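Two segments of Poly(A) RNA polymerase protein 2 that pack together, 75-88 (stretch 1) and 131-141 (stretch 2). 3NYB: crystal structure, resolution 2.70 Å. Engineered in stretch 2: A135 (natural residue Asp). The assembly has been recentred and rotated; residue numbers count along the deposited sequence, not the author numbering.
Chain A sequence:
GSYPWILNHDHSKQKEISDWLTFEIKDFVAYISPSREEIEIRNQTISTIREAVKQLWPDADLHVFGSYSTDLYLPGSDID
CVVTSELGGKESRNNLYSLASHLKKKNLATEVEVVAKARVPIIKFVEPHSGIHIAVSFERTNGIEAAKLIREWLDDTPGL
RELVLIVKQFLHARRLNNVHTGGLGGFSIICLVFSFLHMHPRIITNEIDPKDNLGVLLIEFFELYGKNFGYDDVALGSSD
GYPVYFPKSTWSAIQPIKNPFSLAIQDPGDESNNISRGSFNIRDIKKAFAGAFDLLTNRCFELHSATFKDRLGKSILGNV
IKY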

# COMPACT_ATOMS: atom_id res chain seq x y z
N PRO A 75 -7.05 -2.61 -10.97
CA PRO A 75 -8.02 -3.03 -11.98
C PRO A 75 -8.43 -4.49 -11.79
O PRO A 75 -7.58 -5.33 -11.48
N GLY A 76 -9.72 -4.80 -11.96
CA GLY A 76 -10.21 -6.14 -11.71
C GLY A 76 -10.58 -6.39 -10.25
O GLY A 76 -11.26 -7.36 -9.96
N SER A 77 -10.14 -5.52 -9.33
CA SER A 77 -10.52 -5.70 -7.93
C SER A 77 -12.00 -5.41 -7.72
O SER A 77 -12.60 -4.66 -8.50
N ASP A 78 -12.59 -6.02 -6.69
CA ASP A 78 -14.00 -5.79 -6.34
C ASP A 78 -14.20 -4.32 -6.05
O ASP A 78 -13.40 -3.70 -5.34
N ILE A 79 -15.30 -3.77 -6.56
CA ILE A 79 -15.68 -2.44 -6.14
C ILE A 79 -16.74 -2.57 -5.06
O ILE A 79 -17.75 -3.27 -5.24
N ASP A 80 -16.48 -1.93 -3.92
CA ASP A 80 -17.30 -2.11 -2.73
C ASP A 80 -18.51 -1.17 -2.70
O ASP A 80 -18.37 0.04 -2.89
N CYS A 81 -19.68 -1.74 -2.44
CA CYS A 81 -20.90 -0.95 -2.31
C CYS A 81 -21.61 -1.20 -0.99
O CYS A 81 -21.61 -2.32 -0.49
N VAL A 82 -22.20 -0.13 -0.44
CA VAL A 82 -23.08 -0.22 0.72
C VAL A 82 -24.52 -0.04 0.28
O VAL A 82 -24.81 0.84 -0.54
N VAL A 83 -25.43 -0.83 0.84
CA VAL A 83 -26.86 -0.63 0.62
C VAL A 83 -27.48 0.02 1.85
O VAL A 83 -27.17 -0.38 2.97
N THR A 84 -28.38 0.98 1.62
CA THR A 84 -28.75 1.98 2.64
C THR A 84 -30.11 1.94 3.36
O THR A 84 -30.31 2.70 4.30
N SER A 85 -31.06 1.11 2.94
CA SER A 85 -32.28 1.04 3.77
C SER A 85 -31.92 0.44 5.12
O SER A 85 -30.92 -0.27 5.23
N GLU A 86 -32.70 0.72 6.16
CA GLU A 86 -32.44 0.11 7.46
C GLU A 86 -32.59 -1.41 7.38
O GLU A 86 -33.60 -1.98 7.77
N LEU A 87 -31.55 -2.07 6.85
CA LEU A 87 -31.59 -3.49 6.55
C LEU A 87 -30.43 -4.22 7.22
O LEU A 87 -30.33 -5.45 7.13
N GLY A 88 -29.56 -3.46 7.87
CA GLY A 88 -28.36 -4.03 8.47
C GLY A 88 -28.60 -4.78 9.77
O GLY A 88 -29.60 -5.48 9.93
N GLY A 131 -18.68 -8.01 -16.78
CA GLY A 131 -17.58 -8.76 -16.18
C GLY A 131 -16.97 -8.08 -14.97
O GLY A 131 -15.90 -8.49 -14.49
N ILE A 132 -17.63 -7.04 -14.48
CA ILE A 132 -17.17 -6.25 -13.33
C ILE A 132 -17.40 -6.97 -11.99
O ILE A 132 -18.43 -7.59 -11.77
N HIS A 133 -16.42 -6.88 -11.10
CA HIS A 133 -16.51 -7.54 -9.81
C HIS A 133 -17.11 -6.62 -8.76
O HIS A 133 -16.62 -5.51 -8.56
N ILE A 134 -18.16 -7.09 -8.09
CA ILE A 134 -18.84 -6.31 -7.07
C ILE A 134 -18.85 -7.01 -5.72
O ILE A 134 -19.02 -8.24 -5.64
N ALA A 135 -18.69 -6.22 -4.66
CA ALA A 135 -18.92 -6.69 -3.30
C ALA A 135 -19.90 -5.77 -2.56
O ALA A 135 -19.63 -4.58 -2.40
N VAL A 136 -21.01 -6.34 -2.11
CA VAL A 136 -22.07 -5.57 -1.46
C VAL A 136 -22.22 -5.90 0.01
O VAL A 136 -22.17 -7.06 0.40
N SER A 137 -22.45 -4.86 0.82
CA SER A 137 -22.69 -5.01 2.24
C SER A 137 -23.63 -3.89 2.69
O SER A 137 -23.79 -2.90 1.97
N PHE A 138 -24.23 -4.03 3.87
CA PHE A 138 -25.14 -3.00 4.40
C PHE A 138 -24.43 -2.07 5.37
O PHE A 138 -25.06 -1.39 6.17
N GLU A 139 -23.11 -2.03 5.28
CA GLU A 139 -22.29 -1.26 6.21
C GLU A 139 -20.89 -1.08 5.61
O GLU A 139 -20.28 -2.04 5.17
N ARG A 140 -20.39 0.15 5.58
CA ARG A 140 -19.03 0.37 5.11
C ARG A 140 -18.09 -0.51 5.90
O ARG A 140 -18.31 -0.74 7.09
N THR A 141 -17.06 -1.02 5.25
CA THR A 141 -16.17 -1.97 5.91
C THR A 141 -14.89 -1.32 6.42
O THR A 141 -14.13 -1.94 7.17

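Two neighbouring parallel strands illustrate a general rule: the backbone fixes the register and the face each side chain takes, and the chi angles then decide which neighbours it meets. Here strand 79-83 of Poly(A) RNA polymerase protein 2 runs alongside the strand that ends at S137, and five hydrogen bonds set the ladder. I79 N donates to H133 O at 3.0 Å and A135 N to I79 O at 3.1 Å; C81 N to A135 O (2.8 Å), S137 N to C81 O (3.0 Å) and V83 N to S137 O (2.9 Å) complete it. Because both partners of a bridge send their side chains to the same face, I79 and C81 share one face with I134 and V136, while D80 and V82 share the other with A135 and S137.

The first of these faces is apolar. I79 takes an off-well chi1 of 106°, with chi2 near t, and in this conformation its CG2 lies 4.4 Å from CG2 of I132, a loose contact. C81 is in the m rotamer, which places its SG 4.5 Å from CG2 of I134, while its CB is 4.3 Å from CG2 of V136. V136 is t, as is V83, and with both in this well the two valines meet closely, CG2 of V83 lying 3.6 Å from CG1 of V136. I134, which offers its CG2 to the cysteine, combines an m chi1 with a chi2 of 91°, between wells.

The opposite face is more mixed. A135 is an engineered residue, aspartate in the natural sequence; CB of A135 lies 4.0 Å from OD1 of D80, whose chi1 is m, and 4.1 Å from CB of D78. V82 has a chi1 of -133°, between wells, and is buried against the segment following the second strand: its CG1 reaches E139 N at 3.3 Å and R140 N at 3.4 Å, van der Waals contacts with backbone atoms. Its other methyl, CG2, sits over one face of the R140 guanidinium. S137, in the p rotamer, turns its hydroxyl back to its own chain, where OG donates to E139 O at 2.8 Å.

Beyond the paired residues, F138 and L87 extend the contact at one end and H133 at the other. F138 points its CA-to-CB bond away from the first stretch, yet with chi1 m and chi2 -82° its ring still packs there: CD1 is 3.6 Å from CB of V83 and 3.8 Å from CB of L87, and the carbonyl oxygen of L87 lies over one ring face. The CA-to-CB bond of L87 points toward the second stretch, with chi1 m and chi2 t.

At the other end the CA-to-CB bond of H133 points toward the first stretch, and chi1 is m. Its CB lies 3.3 Å from OD1 of D78, also m, and its CD2 is 3.6 Å from G76 O. Water bridges the polar groups: one molecule donates to S77 O (2.7 Å) and accepts from H133 N (3.3 Å), while a second donates to D78 OD1 (2.8 Å) and makes a weak bond to H133 ND1 (3.4 Å). The aspartate and histidine side chains are thus linked by one water, weakly on the histidine side.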

# COMPACT_ATOMS: atom_id res chain seq x y z
CB PRO A 75 -7.25 -2.85 -13.30
CG PRO A 75 -6.22 -1.81 -12.98
CD PRO A 75 -5.81 -2.08 -11.57
CB SER A 77 -9.68 -4.82 -7.00
OG SER A 77 -9.97 -3.44 -7.18
CB ASP A 78 -14.41 -6.52 -5.06
CG ASP A 78 -14.22 -8.01 -5.13
OD1 ASP A 78 -14.04 -8.55 -6.24
OD2 ASP A 78 -14.25 -8.64 -4.05
CB ILE A 79 -16.09 -1.53 -7.34
CG1 ILE A 79 -17.58 -1.31 -7.42
CG2 ILE A 79 -15.62 -2.13 -8.66
CD1 ILE A 79 -17.96 -0.89 -8.83
CB ASP A 80 -16.45 -1.89 -1.48
CG ASP A 80 -15.11 -2.60 -1.56
OD1 ASP A 80 -15.09 -3.85 -1.57
OD2 ASP A 80 -14.07 -1.90 -1.62
CB CYS A 81 -21.84 -1.27 -3.46
SG CYS A 81 -21.01 -1.29 -5.04
CB VAL A 82 -22.84 0.94 1.71
CG1 VAL A 82 -22.75 0.41 3.13
CG2 VAL A 82 -21.61 1.72 1.33
CB VAL A 83 -27.57 -1.95 0.36
CG1 VAL A 83 -29.06 -1.73 0.23
CG2 VAL A 83 -27.02 -2.56 -0.90
CB THR A 84 -28.59 3.43 2.10
OG1 THR A 84 -29.11 3.51 0.76
CG2 THR A 84 -27.12 3.86 2.11
CB SER A 85 -33.38 0.22 3.09
OG SER A 85 -34.26 1.06 2.37
CB GLU A 86 -33.32 0.70 8.57
CG GLU A 86 -34.75 1.04 8.16
CD GLU A 86 -35.51 1.80 9.25
OE1 GLU A 86 -35.59 1.30 10.40
OE2 GLU A 86 -36.02 2.90 8.96
CB LEU A 87 -31.52 -3.72 5.03
CG LEU A 87 -32.69 -3.23 4.18
CD1 LEU A 87 -32.25 -2.97 2.74
CD2 LEU A 87 -33.88 -4.20 4.23
CB ILE A 132 -17.86 -4.85 -13.31
CG1 ILE A 132 -17.41 -4.01 -14.50
CG2 ILE A 132 -17.55 -4.09 -12.04
CD1 ILE A 132 -17.91 -2.60 -14.48
CB HIS A 133 -15.13 -7.99 -9.35
CG HIS A 133 -14.57 -9.09 -10.18
ND1 HIS A 133 -14.56 -10.42 -9.77
CD2 HIS A 133 -14.00 -9.09 -11.41
CE1 HIS A 133 -14.02 -11.17 -10.70
NE2 HIS A 133 -13.67 -10.38 -11.72
CB ILE A 134 -20.32 -6.04 -7.43
CG1 ILE A 134 -20.42 -4.99 -8.52
CG2 ILE A 134 -21.10 -5.59 -6.21
CD1 ILE A 134 -20.43 -5.57 -9.88
CB ALA A 135 -17.62 -6.78 -2.54
CB VAL A 136 -23.44 -5.81 -2.13
CG1 VAL A 136 -24.52 -5.19 -1.29
CG2 VAL A 136 -23.45 -5.23 -3.54
CB SER A 137 -21.37 -4.90 2.98
OG SER A 137 -20.88 -3.57 2.89
CB PHE A 138 -26.36 -3.62 5.08
CG PHE A 138 -27.18 -4.50 4.17
CD1 PHE A 138 -28.11 -3.95 3.30
CD2 PHE A 138 -27.02 -5.87 4.19
CE1 PHE A 138 -28.85 -4.76 2.46
CE2 PHE A 138 -27.76 -6.68 3.35
CZ PHE A 138 -28.67 -6.12 2.49
CB GLU A 139 -22.21 -2.01 7.54
CG GLU A 139 -21.52 -1.26 8.67
CD GLU A 139 -21.82 -1.89 10.03
OE1 GLU A 139 -22.92 -1.64 10.57
OE2 GLU A 139 -20.96 -2.62 10.56
CB ARG A 140 -18.63 1.84 5.22
CG ARG A 140 -19.41 2.71 4.27
CD ARG A 140 -18.88 4.13 4.13
NE ARG A 140 -19.65 4.81 3.10
CZ ARG A 140 -20.91 5.19 3.26
NH1 ARG A 140 -21.55 4.98 4.41
NH2 ARG A 140 -21.55 5.79 2.27
CB THR A 141 -15.81 -3.19 5.01
OG1 THR A 141 -15.17 -2.74 3.81
CG2 THR A 141 -17.06 -4.01 4.67
O HOH W 1 -13.98 -4.69 -10.87
O HOH W 2 -16.08 -10.41 -6.78